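Long-range contact in aldo-keto Reductase, OXIDOREDUCTASE (Salmonella typhimurium, PDB 5T79), which binds NADPH and probably acts as an NADPH-dependent aldo-keto reductase, of use for the biocatalytic conversion of 3-hydroxybutanal to 1,3-butanediol: residues Q228-Y233 and E253-A257. Residues are numbered along the deposited sequence; the frame is centred on the assembly and turned at random.
Sequences QLTDRY and EQITA. With NDP (NADPH dihydro-nicotinamide-adenine-dinucleotide phosphate), chain E.
In this TIM-barrel aldo-keto reductase, the long loop between strand 217-220 and helix 257-272 brings residues 228-233 back against residues 253-257 beside the NADPH site; residues 235-249 are not modelled. No strand pairing joins them, and the closest CA pair is Gln-228 and Ile-255, 6.8 Å apart. Start at Gln-228: its side chain, m then t, extends across the gap, and NE2 donates to the backbone O of Gln-254 at 3.0 Å. Leu-229 centres an inverse gamma turn; its CA-to-CB bond points away from 253-257, and its side chain packs on Leu-266 of the helix. At Thr-230 an ST turn follows, OG1 accepting from Arg-232 N at 3.1 Å, while CG2 comes within 3.7 Å of C4A in the NADPH adenine. Arg-232 turns its guanidinium to the cofactor's 2'-phosphate: NH2 lies 2.8 Å from both O2X and O2B of NADPH, consistent with a preference over NADH, which lacks this phosphate. Tyr-233, chi1 m, lays its ring against Ile-255, whose CG2 makes a CH-pi contact 4.2 Å from the ring centroid. Gln-254 is helix-like (phi/psi -69/-52), Ile-255 extended (-169/140). Thr-256 then N-caps the helix, OG1 bonding Lys-259 N. Two waters finish the join: one accepts from Thr-256 N at 3.0 Å and weakly from Gln-228 NE2, the other donates to Gln-254 O at 2.8 Å and makes a weak hydrogen bond of 3.5 Å with Tyr-233 OH.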
loop_
_atom_site.group_PDB
_atom_site.type_symbol
_atom_site.label_atom_id
_atom_site.label_comp_id
_atom_site.label_asym_id
_atom_site.label_seq_id
_atom_site.Cartn_x
_atom_site.Cartn_y
_atom_site.Cartn_z
ATOM N N GLN A 228 6.401 -8.570 11.956
ATOM C CA GLN A 228 6.380 -9.845 12.709
ATOM C C GLN A 228 6.771 -11.028 11.819
ATOM O O GLN A 228 7.500 -11.934 12.249
ATOM C CB GLN A 228 4.990 -10.117 13.298
ATOM C CG GLN A 228 4.670 -9.247 14.517
ATOM C CD GLN A 228 3.283 -9.487 15.067
ATOM O OE1 GLN A 228 2.470 -10.234 14.506
ATOM N NE2 GLN A 228 2.981 -8.855 16.194
ATOM N N LEU A 229 6.322 -10.992 10.558
ATOM C CA LEU A 229 6.565 -12.071 9.597
ATOM C C LEU A 229 7.922 -11.886 8.896
ATOM O O LEU A 229 8.008 -11.834 7.666
ATOM C CB LEU A 229 5.389 -12.145 8.591
ATOM C CG LEU A 229 4.050 -12.641 9.179
ATOM C CD1 LEU A 229 2.884 -12.225 8.308
ATOM C CD2 LEU A 229 4.052 -14.161 9.369
ATOM N N THR A 230 8.986 -11.746 9.709
ATOM C CA THR A 230 10.372 -11.549 9.262
ATOM C C THR A 230 11.321 -12.272 10.221
ATOM O O THR A 230 10.867 -13.043 11.080
ATOM C CB THR A 230 10.744 -10.035 9.184
ATOM O OG1 THR A 230 10.884 -9.508 10.506
ATOM C CG2 THR A 230 9.749 -9.195 8.385
ATOM N N ASP A 231 12.627 -11.955 10.101
ATOM C CA ASP A 231 13.742 -12.420 10.932
ATOM C C ASP A 231 13.810 -11.693 12.260
ATOM O O ASP A 231 14.416 -12.215 13.194
ATOM C CB ASP A 231 15.078 -12.166 10.195
ATOM C CG ASP A 231 15.588 -13.311 9.357
ATOM O OD1 ASP A 231 15.064 -14.433 9.503
ATOM O OD2 ASP A 231 16.539 -13.094 8.573
ATOM N N ARG A 232 13.241 -10.465 12.324
ATOM C CA ARG A 232 13.293 -9.529 13.457
ATOM C C ARG A 232 13.238 -10.196 14.846
ATOM O O ARG A 232 14.143 -9.956 15.648
ATOM C CB ARG A 232 12.184 -8.465 13.352
ATOM C CG ARG A 232 12.409 -7.260 14.275
ATOM C CD ARG A 232 11.189 -6.373 14.387
ATOM N NE ARG A 232 11.061 -5.458 13.253
ATOM C CZ ARG A 232 9.915 -4.916 12.850
ATOM N NH1 ARG A 232 8.779 -5.202 13.475
ATOM N NH2 ARG A 232 9.895 -4.090 11.813
ATOM N N TYR A 233 12.212 -11.027 15.122
ATOM C CA TYR A 233 12.043 -11.617 16.454
ATOM C C TYR A 233 12.558 -13.062 16.565
ATOM O O TYR A 233 12.252 -13.734 17.561
ATOM C CB TYR A 233 10.570 -11.538 16.891
ATOM C CG TYR A 233 9.993 -10.139 16.817
ATOM C CD1 TYR A 233 10.448 -9.129 17.665
ATOM C CD2 TYR A 233 8.980 -9.829 15.918
ATOM C CE1 TYR A 233 9.919 -7.840 17.603
ATOM C CE2 TYR A 233 8.440 -8.547 15.852
ATOM C CZ TYR A 233 8.911 -7.555 16.696
ATOM O OH TYR A 233 8.392 -6.289 16.621
ATOM N N GLU A 253 3.178 -5.862 22.425
ATOM C CA GLU A 253 3.022 -4.932 21.334
ATOM C C GLU A 253 3.940 -5.381 20.198
ATOM O O GLU A 253 3.586 -5.239 19.036
ATOM C CB GLU A 253 3.316 -3.503 21.790
ATOM C CG GLU A 253 2.175 -2.861 22.572
ATOM C CD GLU A 253 2.186 -3.178 24.060
ATOM O OE1 GLU A 253 2.987 -4.025 24.504
ATOM O OE2 GLU A 253 1.396 -2.556 24.791
ATOM N N GLN A 254 5.145 -5.848 20.521
ATOM C CA GLN A 254 6.036 -6.339 19.476
ATOM C C GLN A 254 5.552 -7.654 18.840
ATOM O O GLN A 254 5.329 -7.710 17.639
ATOM C CB GLN A 254 7.434 -6.516 20.051
ATOM C CG GLN A 254 8.080 -5.220 20.478
ATOM C CD GLN A 254 9.389 -5.442 21.194
ATOM O OE1 GLN A 254 9.412 -5.716 22.387
ATOM N NE2 GLN A 254 10.488 -5.312 20.470
ATOM N N ILE A 255 5.261 -8.647 19.681
ATOM C CA ILE A 255 4.732 -9.959 19.269
ATOM C C ILE A 255 4.257 -10.744 20.512
ATOM O O ILE A 255 4.933 -10.702 21.540
ATOM C CB ILE A 255 5.795 -10.759 18.435
ATOM C CG1 ILE A 255 5.156 -11.941 17.677
ATOM C CG2 ILE A 255 7.035 -11.206 19.256
ATOM C CD1 ILE A 255 5.927 -12.378 16.437
ATOM N N THR A 256 3.109 -11.456 20.413
ATOM C CA THR A 256 2.607 -12.308 21.508
ATOM C C THR A 256 3.349 -13.656 21.471
ATOM O O THR A 256 4.001 -13.967 20.467
ATOM C CB THR A 256 1.077 -12.534 21.433
ATOM O OG1 THR A 256 0.766 -13.294 20.264
ATOM C CG2 THR A 256 0.257 -11.241 21.492
ATOM N N ALA A 257 3.240 -14.455 22.549
ATOM C CA ALA A 257 3.880 -15.777 22.620
ATOM C C ALA A 257 3.356 -16.714 21.529
ATOM O O ALA A 257 4.168 -17.382 20.875
ATOM C CB ALA A 257 3.667 -16.406 23.994
HETATM P PA NDP E . 5.385 -4.356 6.323
HETATM O O1A NDP E . 5.933 -4.741 4.982
HETATM O O2A NDP E . 4.328 -5.074 7.034
HETATM O O5B NDP E . 6.560 -4.211 7.414
HETATM C C5B NDP E . 7.535 -3.195 7.107
HETATM C C4B NDP E . 8.589 -3.113 8.176
HETATM O O4B NDP E . 9.055 -4.443 8.497
HETATM C C3B NDP E . 9.820 -2.311 7.757
HETATM O O3B NDP E . 9.692 -0.952 8.169
HETATM C C2B NDP E . 10.969 -3.044 8.437
HETATM O O2B NDP E . 11.174 -2.561 9.783
HETATM C C1B NDP E . 10.468 -4.489 8.494
HETATM N N9A NDP E . 10.898 -5.328 7.380
HETATM C C8A NDP E . 10.456 -5.296 6.083
HETATM N N7A NDP E . 11.023 -6.184 5.302
HETATM C C5A NDP E . 11.907 -6.843 6.144
HETATM C C6A NDP E . 12.861 -7.856 5.914
HETATM N N6A NDP E . 12.994 -8.505 4.753
HETATM N N1A NDP E . 13.644 -8.225 6.953
HETATM C C2A NDP E . 13.444 -7.657 8.148
HETATM N N3A NDP E . 12.562 -6.712 8.488
HETATM C C4A NDP E . 11.834 -6.331 7.429
HETATM O O3 NDP E . 4.838 -2.921 5.925
HETATM P PN NDP E . 4.049 -1.913 6.883
HETATM O O1N NDP E . 5.156 -0.993 7.243
HETATM O O2N NDP E . 3.254 -2.611 7.977
HETATM O O5D NDP E . 2.872 -1.159 6.053
HETATM C C5D NDP E . 2.927 -1.278 4.605
HETATM C C4D NDP E . 2.494 0.010 3.942
HETATM O O4D NDP E . 1.055 0.074 3.943
HETATM C C3D NDP E . 2.949 1.303 4.593
HETATM O O3D NDP E . 4.279 1.617 4.210
HETATM C C2D NDP E . 1.869 2.300 4.149
HETATM O O2D NDP E . 2.072 2.996 2.920
HETATM C C1D NDP E . 0.623 1.412 4.085
HETATM N N1N NDP E . -0.199 1.457 5.312
HETATM C C2N NDP E . -1.520 1.877 5.161
HETATM C C3N NDP E . -2.377 1.959 6.193
HETATM C C7N NDP E . -3.844 2.139 5.911
HETATM O O7N NDP E . -4.569 2.271 6.908
HETATM N N7N NDP E . -4.322 2.200 4.667
HETATM C C4N NDP E . -1.861 1.824 7.601
HETATM C C5N NDP E . -0.542 1.130 7.647
HETATM C C6N NDP E . 0.230 0.992 6.587
HETATM P P2B NDP E . 12.571 -2.183 10.522
HETATM O O1X NDP E . 12.735 -0.770 10.941
HETATM O O2X NDP E . 12.544 -3.157 11.692
HETATM O O3X NDP E . 13.651 -2.664 9.559
HETATM O O HOH W 1 1.248 -10.223 18.380
HETATM O O HOH W 2 5.105 -5.730 15.676
#